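Local structure of proximal thread matrix protein 1 (Mytilus galloprovincialis, 4CN9) at residues Asp254-Phe259 / Gln296-Thr301; Phe279-Val284 / Ala324-Thr329; Ile56-Asp61 / Ser99-Val104; Lys165-Ile170 / Glu193-Ile198. The protein probably serves as a collagen-binding matrix protein of the mussel byssus, is built on two von Willebrand factor type A domains, and binds zinc. One frame throughout, in Å; residues are numbered along the deposited sequence.

Interaction 1: Asp254-Phe259 / Gln296-Thr301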
loop_
_atom_site.group_PDB
_atom_site.type_symbol
_atom_site.label_atom_id
_atom_site.label_comp_id
_atom_site.label_asym_id
_atom_site.label_seq_id
_atom_site.Cartn_x
_atom_site.Cartn_y
_atom_site.Cartn_z
ATOM N N ASP A 254 -14.525 2.814 -9.027
ATOM C CA ASP A 254 -15.687 2.032 -8.576
ATOM C C ASP A 254 -15.519 1.815 -7.077
ATOM O O ASP A 254 -14.564 1.154 -6.648
ATOM C CB ASP A 254 -15.758 0.671 -9.264
ATOM C CG ASP A 254 -16.196 0.750 -10.729
ATOM O OD1 ASP A 254 -16.910 1.704 -11.145
ATOM O OD2 ASP A 254 -15.820 -0.187 -11.460
ATOM N N ILE A 255 -16.427 2.384 -6.290
ATOM C CA ILE A 255 -16.281 2.433 -4.840
ATOM C C ILE A 255 -17.410 1.700 -4.141
ATOM O O ILE A 255 -18.581 2.073 -4.280
ATOM C CB ILE A 255 -16.341 3.880 -4.300
ATOM C CG1 ILE A 255 -15.418 4.821 -5.080
ATOM C CG2 ILE A 255 -15.995 3.914 -2.812
ATOM C CD1 ILE A 255 -13.990 4.629 -4.796
ATOM N N ALA A 256 -17.065 0.698 -3.348
ATOM C CA ALA A 256 -18.072 -0.018 -2.579
ATOM C C ALA A 256 -17.974 0.249 -1.083
ATOM O O ALA A 256 -16.928 0.010 -0.461
ATOM C CB ALA A 256 -17.987 -1.511 -2.873
ATOM N N PHE A 257 -19.068 0.753 -0.505
ATOM C CA PHE A 257 -19.198 0.818 0.946
ATOM C C PHE A 257 -19.677 -0.537 1.427
ATOM O O PHE A 257 -20.700 -1.034 0.975
ATOM C CB PHE A 257 -20.222 1.860 1.379
ATOM C CG PHE A 257 -19.817 3.272 1.077
ATOM C CD1 PHE A 257 -18.810 3.874 1.794
ATOM C CD2 PHE A 257 -20.466 3.991 0.090
ATOM C CE1 PHE A 257 -18.441 5.183 1.516
ATOM C CE2 PHE A 257 -20.112 5.302 -0.189
ATOM C CZ PHE A 257 -19.095 5.896 0.524
ATOM N N VAL A 258 -18.929 -1.129 2.339
ATOM C CA VAL A 258 -19.302 -2.404 2.916
ATOM C C VAL A 258 -19.459 -2.137 4.395
ATOM O O VAL A 258 -18.458 -1.997 5.114
ATOM C CB VAL A 258 -18.219 -3.453 2.683
ATOM C CG1 VAL A 258 -18.607 -4.777 3.328
ATOM C CG2 VAL A 258 -17.970 -3.625 1.175
ATOM N N PHE A 259 -20.698 -2.006 4.849
ATOM C CA PHE A 259 -20.905 -1.574 6.221
ATOM C C PHE A 259 -21.882 -2.363 7.093
ATOM O O PHE A 259 -22.820 -3.005 6.626
ATOM C CB PHE A 259 -21.220 -0.086 6.283
ATOM C CG PHE A 259 -22.542 0.311 5.729
ATOM C CD1 PHE A 259 -23.673 0.352 6.545
ATOM C CD2 PHE A 259 -22.658 0.751 4.413
ATOM C CE1 PHE A 259 -24.904 0.761 6.039
ATOM C CE2 PHE A 259 -23.883 1.166 3.901
ATOM C CZ PHE A 259 -25.009 1.173 4.714
ATOM N N GLN A 296 -18.485 5.511 -9.680
ATOM C CA GLN A 296 -19.665 4.705 -9.418
ATOM C C GLN A 296 -19.573 4.205 -7.992
ATOM O O GLN A 296 -18.475 3.958 -7.491
ATOM C CB GLN A 296 -19.724 3.558 -10.408
ATOM C CG GLN A 296 -20.059 4.019 -11.806
ATOM C CD GLN A 296 -20.342 2.885 -12.761
ATOM O OE1 GLN A 296 -21.325 2.926 -13.500
ATOM N NE2 GLN A 296 -19.488 1.870 -12.758
ATOM N N PHE A 297 -20.724 4.095 -7.337
ATOM C CA PHE A 297 -20.787 3.644 -5.955
ATOM C C PHE A 297 -21.687 2.416 -5.803
ATOM O O PHE A 297 -22.620 2.233 -6.562
ATOM C CB PHE A 297 -21.329 4.768 -5.066
ATOM C CG PHE A 297 -20.319 5.833 -4.755
ATOM C CD1 PHE A 297 -19.433 5.679 -3.712
ATOM C CD2 PHE A 297 -20.258 6.986 -5.509
ATOM C CE1 PHE A 297 -18.495 6.662 -3.414
ATOM C CE2 PHE A 297 -19.327 7.970 -5.215
ATOM C CZ PHE A 297 -18.441 7.803 -4.183
ATOM N N ALA A 298 -21.401 1.587 -4.806
ATOM C CA ALA A 298 -22.247 0.448 -4.464
ATOM C C ALA A 298 -22.290 0.337 -2.938
ATOM O O ALA A 298 -21.389 0.832 -2.249
ATOM C CB ALA A 298 -21.676 -0.830 -5.076
ATOM N N VAL A 299 -23.335 -0.295 -2.418
ATOM C CA VAL A 299 -23.435 -0.576 -0.987
ATOM C C VAL A 299 -23.736 -2.054 -0.722
ATOM O O VAL A 299 -24.661 -2.646 -1.313
ATOM C CB VAL A 299 -24.527 0.285 -0.313
ATOM C CG1 VAL A 299 -24.912 -0.294 1.051
ATOM C CG2 VAL A 299 -24.060 1.725 -0.183
ATOM N N VAL A 300 -22.934 -2.631 0.177
ATOM C CA VAL A 300 -23.169 -3.954 0.751
ATOM C C VAL A 300 -23.261 -3.752 2.253
ATOM O O VAL A 300 -22.465 -3.026 2.823
ATOM C CB VAL A 300 -22.000 -4.910 0.454
ATOM C CG1 VAL A 300 -22.171 -6.252 1.166
ATOM C CG2 VAL A 300 -21.867 -5.137 -1.043
ATOM N N THR A 301 -24.246 -4.363 2.891
ATOM C CA THR A 301 -24.315 -4.340 4.337
ATOM C C THR A 301 -24.166 -5.749 4.901
ATOM O O THR A 301 -24.416 -6.746 4.198
ATOM C CB THR A 301 -25.627 -3.717 4.839
ATOM O OG1 THR A 301 -26.735 -4.438 4.308
ATOM C CG2 THR A 301 -25.730 -2.273 4.410
#

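Interaction 2: Phe279-Val284 / Ala324-Thr329. Unlike the reference sequence in segment 324-329: T329 (reference Ser).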
loop_
_atom_site.group_PDB
_atom_site.type_symbol
_atom_site.label_atom_id
_atom_site.label_comp_id
_atom_site.label_asym_id
_atom_site.label_seq_id
_atom_site.Cartn_x
_atom_site.Cartn_y
_atom_site.Cartn_z
ATOM N N PHE A 279 -21.724 10.028 7.127
ATOM C CA PHE A 279 -20.303 9.918 6.810
ATOM C C PHE A 279 -20.136 9.434 5.368
ATOM O O PHE A 279 -19.392 10.016 4.588
ATOM C CB PHE A 279 -19.647 8.982 7.834
ATOM C CG PHE A 279 -18.198 8.658 7.573
ATOM C CD1 PHE A 279 -17.205 9.566 7.862
ATOM C CD2 PHE A 279 -17.830 7.408 7.117
ATOM C CE1 PHE A 279 -15.876 9.256 7.658
ATOM C CE2 PHE A 279 -16.490 7.088 6.916
ATOM C CZ PHE A 279 -15.522 8.008 7.195
ATOM N N MET A 280 -20.861 8.388 4.994
ATOM C CA MET A 280 -20.775 7.863 3.637
ATOM C C MET A 280 -21.304 8.842 2.584
ATOM O O MET A 280 -20.703 9.001 1.516
ATOM C CB MET A 280 -21.502 6.522 3.563
ATOM C CG MET A 280 -20.812 5.490 4.420
ATOM S SD MET A 280 -21.569 3.871 4.407
ATOM C CE MET A 280 -23.200 4.246 5.056
ATOM N N LYS A 281 -22.421 9.501 2.880
ATOM C CA LYS A 281 -22.951 10.533 1.991
ATOM C C LYS A 281 -21.968 11.698 1.804
ATOM O O LYS A 281 -21.834 12.222 0.701
ATOM C CB LYS A 281 -24.303 11.036 2.515
ATOM C CG LYS A 281 -25.409 10.028 2.317
ATOM C CD LYS A 281 -26.514 10.156 3.354
ATOM C CE LYS A 281 -27.013 11.565 3.452
ATOM N NZ LYS A 281 -28.005 11.772 4.538
ATOM N N ASP A 282 -21.278 12.097 2.874
ATOM C CA ASP A 282 -20.282 13.158 2.781
ATOM C C ASP A 282 -19.123 12.761 1.868
ATOM O O ASP A 282 -18.610 13.579 1.111
ATOM C CB ASP A 282 -19.761 13.567 4.163
ATOM C CG ASP A 282 -20.800 14.342 4.981
ATOM O OD1 ASP A 282 -21.840 14.719 4.413
ATOM O OD2 ASP A 282 -20.578 14.566 6.193
ATOM N N ILE A 283 -18.739 11.490 1.910
ATOM C CA ILE A 283 -17.703 10.973 1.024
ATOM C C ILE A 283 -18.141 11.035 -0.426
ATOM O O ILE A 283 -17.385 11.467 -1.304
ATOM C CB ILE A 283 -17.321 9.530 1.431
ATOM C CG1 ILE A 283 -16.592 9.584 2.774
ATOM C CG2 ILE A 283 -16.460 8.853 0.354
ATOM C CD1 ILE A 283 -16.389 8.253 3.401
ATOM N N VAL A 284 -19.376 10.626 -0.691
ATOM C CA VAL A 284 -19.909 10.694 -2.044
ATOM C C VAL A 284 -19.803 12.119 -2.600
ATOM O O VAL A 284 -19.423 12.326 -3.758
ATOM C CB VAL A 284 -21.366 10.185 -2.094
ATOM C CG1 VAL A 284 -22.021 10.526 -3.412
ATOM C CG2 VAL A 284 -21.396 8.661 -1.857
ATOM N N ALA A 324 -30.277 6.617 -1.701
ATOM C CA ALA A 324 -30.270 5.157 -1.592
ATOM C C ALA A 324 -29.573 4.717 -0.304
ATOM O O ALA A 324 -30.024 3.784 0.381
ATOM C CB ALA A 324 -29.604 4.533 -2.810
ATOM N N ILE A 325 -28.478 5.392 0.032
ATOM C CA ILE A 325 -27.774 5.101 1.281
ATOM C C ILE A 325 -28.710 5.297 2.476
ATOM O O ILE A 325 -28.756 4.477 3.401
ATOM C CB ILE A 325 -26.525 5.999 1.422
ATOM C CG1 ILE A 325 -25.423 5.483 0.484
ATOM C CG2 ILE A 325 -26.034 6.017 2.853
ATOM C CD1 ILE A 325 -24.323 6.459 0.240
ATOM N N ASP A 326 -29.499 6.362 2.423
ATOM C CA ASP A 326 -30.376 6.718 3.532
ATOM C C ASP A 326 -31.544 5.758 3.751
ATOM O O ASP A 326 -32.051 5.635 4.871
ATOM C CB ASP A 326 -30.899 8.136 3.336
ATOM C CG ASP A 326 -30.047 9.167 4.049
ATOM O OD1 ASP A 326 -29.312 8.786 4.978
ATOM O OD2 ASP A 326 -30.105 10.349 3.674
ATOM N N LYS A 327 -31.971 5.089 2.686
ATOM C CA LYS A 327 -33.058 4.121 2.762
ATOM C C LYS A 327 -32.653 2.778 3.376
ATOM O O LYS A 327 -33.508 1.964 3.726
ATOM C CB LYS A 327 -33.634 3.872 1.361
ATOM C CG LYS A 327 -34.576 4.957 0.868
ATOM C CD LYS A 327 -35.217 4.582 -0.469
ATOM C CE LYS A 327 -35.403 5.813 -1.349
ATOM N NZ LYS A 327 -35.868 5.475 -2.728
ATOM N N VAL A 328 -31.359 2.532 3.516
ATOM C CA VAL A 328 -30.898 1.239 4.022
ATOM C C VAL A 328 -31.290 1.049 5.489
ATOM O O VAL A 328 -31.028 1.907 6.324
ATOM C CB VAL A 328 -29.378 1.079 3.830
ATOM C CG1 VAL A 328 -28.860 -0.182 4.519
ATOM C CG2 VAL A 328 -29.066 1.028 2.352
ATOM N N THR A 329 -31.944 -0.071 5.776
ATOM C CA THR A 329 -32.473 -0.360 7.110
ATOM C C THR A 329 -31.564 -1.323 7.872
ATOM O O THR A 329 -30.982 -2.222 7.287
ATOM C CB THR A 329 -33.873 -1.007 7.029
ATOM O OG1 THR A 329 -33.780 -2.274 6.359
ATOM C CG2 THR A 329 -34.843 -0.116 6.274
#

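Interaction 3: Ile56-Asp61 / Ser99-Val104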
loop_
_atom_site.group_PDB
_atom_site.type_symbol
_atom_site.label_atom_id
_atom_site.label_comp_id
_atom_site.label_asym_id
_atom_site.label_seq_id
_atom_site.Cartn_x
_atom_site.Cartn_y
_atom_site.Cartn_z
ATOM N N ILE A 56 15.544 6.785 -7.279
ATOM C CA ILE A 56 15.404 5.452 -6.717
ATOM C C ILE A 56 16.533 5.165 -5.719
ATOM O O ILE A 56 17.705 5.312 -6.037
ATOM C CB ILE A 56 15.417 4.381 -7.822
ATOM C CG1 ILE A 56 14.308 4.659 -8.853
ATOM C CG2 ILE A 56 15.234 3.012 -7.226
ATOM C CD1 ILE A 56 14.702 4.314 -10.276
ATOM N N ILE A 57 16.154 4.792 -4.503
ATOM C CA ILE A 57 17.090 4.369 -3.487
ATOM C C ILE A 57 16.883 2.900 -3.190
ATOM O O ILE A 57 15.779 2.473 -2.868
ATOM C CB ILE A 57 16.897 5.164 -2.182
ATOM C CG1 ILE A 57 17.084 6.660 -2.453
ATOM C CG2 ILE A 57 17.858 4.669 -1.106
ATOM C CD1 ILE A 57 18.512 7.058 -2.822
ATOM N N VAL A 58 17.945 2.118 -3.319
ATOM C CA VAL A 58 17.938 0.742 -2.835
ATOM C C VAL A 58 18.576 0.658 -1.451
ATOM O O VAL A 58 19.683 1.127 -1.239
ATOM C CB VAL A 58 18.687 -0.208 -3.800
ATOM C CG1 VAL A 58 18.763 -1.611 -3.220
ATOM C CG2 VAL A 58 17.999 -0.206 -5.155
ATOM N N LEU A 59 17.837 0.069 -0.516
ATOM C CA LEU A 59 18.279 -0.188 0.851
ATOM C C LEU A 59 18.683 -1.656 0.922
ATOM O O LEU A 59 17.844 -2.559 0.821
ATOM C CB LEU A 59 17.121 0.140 1.803
ATOM C CG LEU A 59 17.323 0.536 3.263
ATOM C CD1 LEU A 59 18.537 1.428 3.514
ATOM C CD2 LEU A 59 16.049 1.239 3.715
ATOM N N PHE A 60 19.984 -1.869 1.056
ATOM C CA PHE A 60 20.667 -3.124 0.772
ATOM C C PHE A 60 21.167 -3.694 2.108
ATOM O O PHE A 60 22.071 -3.126 2.708
ATOM C CB PHE A 60 21.835 -2.757 -0.166
ATOM C CG PHE A 60 22.627 -3.917 -0.702
ATOM C CD1 PHE A 60 23.504 -4.640 0.110
ATOM C CD2 PHE A 60 22.540 -4.248 -2.048
ATOM C CE1 PHE A 60 24.246 -5.679 -0.415
ATOM C CE2 PHE A 60 23.282 -5.294 -2.579
ATOM C CZ PHE A 60 24.135 -6.003 -1.773
ATOM N N ASP A 61 20.557 -4.790 2.573
ATOM C CA ASP A 61 20.950 -5.488 3.814
ATOM C C ASP A 61 22.382 -6.012 3.664
ATOM O O ASP A 61 22.653 -6.778 2.732
ATOM C CB ASP A 61 19.952 -6.634 4.045
ATOM C CG ASP A 61 20.173 -7.422 5.358
ATOM O OD1 ASP A 61 21.316 -7.595 5.834
ATOM O OD2 ASP A 61 19.154 -7.910 5.893
ATOM N N SER A 99 16.553 10.264 -14.571
ATOM C CA SER A 99 16.344 9.566 -13.309
ATOM C C SER A 99 17.683 9.316 -12.609
ATOM O O SER A 99 18.742 9.246 -13.247
ATOM C CB SER A 99 15.625 8.241 -13.538
ATOM O OG SER A 99 14.245 8.436 -13.797
ATOM N N GLN A 100 17.630 9.180 -11.289
ATOM C CA GLN A 100 18.824 8.913 -10.505
ATOM C C GLN A 100 18.669 7.698 -9.619
ATOM O O GLN A 100 17.563 7.299 -9.249
ATOM C CB GLN A 100 19.182 10.114 -9.641
ATOM C CG GLN A 100 19.699 11.304 -10.415
ATOM C CD GLN A 100 19.755 12.536 -9.548
ATOM O OE1 GLN A 100 18.815 12.826 -8.794
ATOM N NE2 GLN A 100 20.860 13.251 -9.615
ATOM N N PHE A 101 19.811 7.136 -9.263
ATOM C CA PHE A 101 19.878 5.911 -8.502
ATOM C C PHE A 101 20.896 6.082 -7.377
ATOM O O PHE A 101 21.972 6.627 -7.605
ATOM C CB PHE A 101 20.353 4.812 -9.443
ATOM C CG PHE A 101 19.852 3.474 -9.102
ATOM C CD1 PHE A 101 20.528 2.685 -8.181
ATOM C CD2 PHE A 101 18.720 2.984 -9.695
ATOM C CE1 PHE A 101 20.067 1.431 -7.857
ATOM C CE2 PHE A 101 18.250 1.718 -9.374
ATOM C CZ PHE A 101 18.924 0.945 -8.466
ATOM N N GLY A 102 20.550 5.614 -6.178
ATOM C CA GLY A 102 21.471 5.571 -5.055
ATOM C C GLY A 102 21.320 4.285 -4.249
ATOM O O GLY A 102 20.284 3.618 -4.291
ATOM N N VAL A 103 22.359 3.935 -3.500
ATOM C CA VAL A 103 22.333 2.713 -2.719
ATOM C C VAL A 103 22.845 2.976 -1.325
ATOM O O VAL A 103 23.898 3.601 -1.133
ATOM C CB VAL A 103 23.182 1.617 -3.350
ATOM C CG1 VAL A 103 23.208 0.390 -2.447
ATOM C CG2 VAL A 103 22.648 1.261 -4.725
ATOM N N VAL A 104 22.086 2.474 -0.361
ATOM C CA VAL A 104 22.386 2.615 1.049
ATOM C C VAL A 104 22.447 1.235 1.682
ATOM O O VAL A 104 21.495 0.447 1.565
ATOM C CB VAL A 104 21.274 3.438 1.718
ATOM C CG1 VAL A 104 21.405 3.410 3.233
ATOM C CG2 VAL A 104 21.288 4.858 1.165
#

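Interaction 4: Lys165-Ile170 / Glu193-Ile198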
loop_
_atom_site.group_PDB
_atom_site.type_symbol
_atom_site.label_atom_id
_atom_site.label_comp_id
_atom_site.label_asym_id
_atom_site.label_seq_id
_atom_site.Cartn_x
_atom_site.Cartn_y
_atom_site.Cartn_z
ATOM N N LYS A 165 9.928 14.460 -9.863
ATOM C CA LYS A 165 10.426 13.093 -9.774
ATOM C C LYS A 165 9.689 12.237 -8.748
ATOM O O LYS A 165 9.461 12.660 -7.623
ATOM C CB LYS A 165 11.938 13.111 -9.529
ATOM C CG LYS A 165 12.690 13.609 -10.756
ATOM C CD LYS A 165 13.878 12.738 -11.111
ATOM C CE LYS A 165 15.116 13.305 -10.449
ATOM N NZ LYS A 165 16.385 12.708 -10.932
ATOM N N GLN A 166 9.304 11.032 -9.158
ATOM C CA GLN A 166 8.762 10.054 -8.234
ATOM C C GLN A 166 9.880 9.572 -7.306
ATOM O O GLN A 166 10.993 9.307 -7.756
ATOM C CB GLN A 166 8.206 8.852 -8.993
ATOM C CG GLN A 166 7.042 9.181 -9.902
ATOM C CD GLN A 166 5.763 9.421 -9.125
ATOM O OE1 GLN A 166 5.571 8.860 -8.042
ATOM N NE2 GLN A 166 4.888 10.265 -9.668
ATOM N N LYS A 167 9.580 9.451 -6.024
ATOM C CA LYS A 167 10.534 8.916 -5.057
ATOM C C LYS A 167 10.203 7.465 -4.741
ATOM O O LYS A 167 9.088 7.163 -4.335
ATOM C CB LYS A 167 10.503 9.732 -3.772
ATOM C CG LYS A 167 10.964 11.162 -3.953
ATOM C CD LYS A 167 11.258 11.777 -2.606
ATOM C CE LYS A 167 10.640 13.143 -2.474
ATOM N NZ LYS A 167 9.208 13.031 -2.104
ATOM N N ILE A 168 11.190 6.589 -4.926
ATOM C CA ILE A 168 11.024 5.155 -4.736
ATOM C C ILE A 168 12.157 4.554 -3.891
ATOM O O ILE A 168 13.344 4.852 -4.110
ATOM C CB ILE A 168 11.003 4.412 -6.092
ATOM C CG1 ILE A 168 9.954 5.016 -7.029
ATOM C CG2 ILE A 168 10.742 2.910 -5.877
ATOM C CD1 ILE A 168 10.214 4.719 -8.476
ATOM N N VAL A 169 11.771 3.724 -2.919
ATOM C CA VAL A 169 12.700 2.965 -2.086
ATOM C C VAL A 169 12.420 1.481 -2.254
ATOM O O VAL A 169 11.271 1.026 -2.106
ATOM C CB VAL A 169 12.562 3.331 -0.583
ATOM C CG1 VAL A 169 13.421 2.433 0.280
ATOM C CG2 VAL A 169 12.910 4.768 -0.367
ATOM N N ILE A 170 13.467 0.739 -2.597
ATOM C CA ILE A 170 13.392 -0.708 -2.703
ATOM C C ILE A 170 14.279 -1.317 -1.610
ATOM O O ILE A 170 15.502 -1.195 -1.635
ATOM C CB ILE A 170 13.818 -1.190 -4.109
ATOM C CG1 ILE A 170 12.819 -0.669 -5.150
ATOM C CG2 ILE A 170 13.882 -2.711 -4.156
ATOM C CD1 ILE A 170 13.348 -0.570 -6.556
ATOM N N GLU A 193 6.114 11.478 3.063
ATOM C CA GLU A 193 6.809 12.438 2.213
ATOM C C GLU A 193 6.605 12.156 0.734
ATOM O O GLU A 193 7.282 12.736 -0.103
ATOM C CB GLU A 193 8.306 12.448 2.542
ATOM C CG GLU A 193 8.603 12.940 3.954
ATOM C CD GLU A 193 10.082 13.213 4.199
ATOM O OE1 GLU A 193 10.908 12.857 3.329
ATOM O OE2 GLU A 193 10.419 13.788 5.264
ATOM N N GLY A 194 5.672 11.267 0.417
ATOM C CA GLY A 194 5.390 10.899 -0.958
ATOM C C GLY A 194 6.414 9.916 -1.516
ATOM O O GLY A 194 6.828 10.033 -2.665
ATOM N N VAL A 195 6.840 8.963 -0.692
ATOM C CA VAL A 195 7.784 7.944 -1.131
ATOM C C VAL A 195 7.071 6.596 -1.276
ATOM O O VAL A 195 6.343 6.157 -0.377
ATOM C CB VAL A 195 8.974 7.830 -0.156
ATOM C CG1 VAL A 195 9.947 6.740 -0.603
ATOM C CG2 VAL A 195 9.687 9.178 -0.015
ATOM N N THR A 196 7.273 5.951 -2.412
ATOM C CA THR A 196 6.806 4.582 -2.610
ATOM C C THR A 196 7.831 3.638 -1.998
ATOM O O THR A 196 9.031 3.809 -2.222
ATOM C CB THR A 196 6.673 4.232 -4.108
ATOM O OG1 THR A 196 5.776 5.146 -4.742
ATOM C CG2 THR A 196 6.149 2.813 -4.303
ATOM N N VAL A 197 7.366 2.650 -1.233
ATOM C CA VAL A 197 8.251 1.677 -0.627
ATOM C C VAL A 197 7.917 0.242 -1.078
ATOM O O VAL A 197 6.790 -0.244 -0.924
ATOM C CB VAL A 197 8.227 1.782 0.907
ATOM C CG1 VAL A 197 9.213 0.818 1.518
ATOM C CG2 VAL A 197 8.534 3.213 1.346
ATOM N N ILE A 198 8.915 -0.415 -1.661
ATOM C CA ILE A 198 8.807 -1.816 -2.054
ATOM C C ILE A 198 9.750 -2.588 -1.146
ATOM O O ILE A 198 10.880 -2.146 -0.890
ATOM C CB ILE A 198 9.199 -2.013 -3.545
ATOM C CG1 ILE A 198 8.176 -1.319 -4.445
ATOM C CG2 ILE A 198 9.298 -3.496 -3.899
ATOM C CD1 ILE A 198 8.727 -0.843 -5.795
HETATM O O HOH W 1 6.548 8.218 -5.684
#

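Interaction 1: Asp254-Phe259 / Gln296-Thr301
F259 and T301 lie side by side on neighbouring parallel strands of the second von Willebrand factor A domain, the two strands of a beta-alpha-beta crossover through helix 272-285. T301 CG2 sits over one face of the F259 ring, displaced toward its rim and 3.5 Å from F259 CZ, a CH-pi contact. F259 CG takes the crowded position between backbone N and carbonyl carbon (chi1 69°), from where the ring leans toward the neighbouring strand. V299 CG1 approaches the same ring obliquely, 3.4 Å from F259 CE2, while Y273, M276 and M280 pack on it from the helix. An alanine in place of F259 would probably leave V299 CG1 and T301 CG2 without their aromatic partner and open a gap beneath helix 272-285. Further along the same face, the F257 and F297 rings are nearly parallel (7°) but slid apart, so they meet mainly at F257 CE2 and F297 CD1, 3.6 Å apart. I255 CB touches the same F297 CD1. The opposite face carries the small pair A256 and A298 and, at the strand start, D254 beside Q296. There D254 OD1 also pairs with R358, and Q296 OE1 with K313; Q296 NE2 donates to the syn side of D254 OD1 at 3.0 Å, 33° out of the carboxylate plane.

Interaction 2: Phe279-Val284 / Ala324-Thr329
K281 and D326 join two neighbouring helices through a salt bridge. The two side chains meet at about a right angle, and K281 NZ lies 2.7 Å from D326 OD2, on the syn side of the carboxylate and only 16° out of its plane. A bend at chi3 (52°) sets K281 CE on the course that brings the chain round to the acid, and the aliphatic part follows closely, with K281 CD 3.5 Å from D326 OD1. Both charged groups have second partners: K281 NZ also donates to N278 OD1, and D326 OD1 accepts from Q274 NE2. The acid is thereby gripped through both oxygens, which should limit its freedom to turn.

Apolar contacts gather round I325, whose two branches divide the work. Its CG2 meets M280 CE at 4.0 Å and K281 CG at 4.1 Å, the lysine stem and the isoleucine sliding past each other in opposite directions. Its CD1 reaches V284 CG2, at 4.2 Å. M280 and V284 also rest on F257 of strand 253-260, while I325 touches F310 of strand 306-310.

Backbone carbonyls supply a third kind of link, since K277 NZ donates to both D326 O and V328 O. The ion pair is a local feature; two helices packed over one face of a central, mainly parallel sheet are typical of the Rossmann-like von Willebrand factor A fold.

Interaction 3: Ile56-Asp61 / Ser99-Val104
I56 and F101 are paired in parallel strands of the first von Willebrand factor A domain, and backbone hydrogen bonds set the register. I56 N donates to Q100 O and V58 N to G102 O, while G102 N and V104 N donate back to I56 O and V58 O; F60 N, bonded to V104 O at 2.8 Å, completes the set. The bonds therefore alternate in direction from one strand to the other, as parallel strands require.

The apolar contacts divide between two faces. On one, F101 CZ meets V58 CG2 at 3.6 Å and F101 CE2 meets I56 CG2 at 3.9 Å, so that the ring spans two residues of the partner strand. F60 joins this face through CB, 4.1 Å from V103 CG1, while its ring leads away. On the other face L59 and V104 point the same way, and L59 CD1 presses tightly on V104 CG1 at 3.5 Å. Next to them I57 CD1 lies 4.0 Å from G102 CA, a place that a side chain on the glycine would crowd.

Polar contacts mark the strand end, where D61, a MIDAS residue that does not itself hold the zinc in this model, bonds to T173 OG1 and to the zinc ligands S63 (OG) and D174 (N). The F101 and F60 side packs on helix 73-85, the I57 and L59 side on helix 142-153, and strand 166-173 bonds along the other edge of strand 54-61.

Interaction 4: Lys165-Ile170 / Glu193-Ile198
K167 stretches across V195 at about a right angle, its CB 3.9 Å and its CD 4.0 Å from V195 CG2, and its NZ donates to E193 O at 2.8 Å. A turn about the CD-CE bond (chi4 82°) brings NZ to that carbonyl. An alanine in place of K167 would probably leave E193 O without this charged donor and remove part of the apolar cover of V195 CG2. V195 uses its other branch on V169, CG1 to V169 CG2 at 3.6 Å, and on the opposite face I170 CG1 lies 4.1 Å from I198 CD1, those two side chains pointing the same way. Between the two faces runs the parallel pairing of a beta-alpha-beta crossover, in which helix 183-192 connects the two strands. T196 N donates to K167 O, V169 N to T196 O, and I198 N to V169 O. At the start of the pair a water donates to Q166 OE1 at 2.6 Å and to K167 O at 3.1 Å, with a weak bond to T196 OG1. The next shell holds the sheet from both faces: F154 and V149 touch V169 on one, while V237 of helix 234-241 meets I170 on the other, and L240 and A241 of that helix meet I198.

Followed from the N terminus, the chain shows how one fold is built twice. Interaction 3 closes the first loop, returning after helices 64-69 and 73-85 to lie beside strand 54-61. Interaction 4 closes the next, in series with it, and the two meet in one sheet because strands 54-61 and 166-173 are neighbours. The second domain begins with interaction 1, the counterpart of interaction 3. Interaction 2 crosses it: segment 279-284 lies inside the loop that interaction 1 closes, and 324-329 lies beyond it, tying helices 272-285 and 318-327 over the same sheet. Interactions 1 and 3 have centres about 40 Å apart, in separate domains.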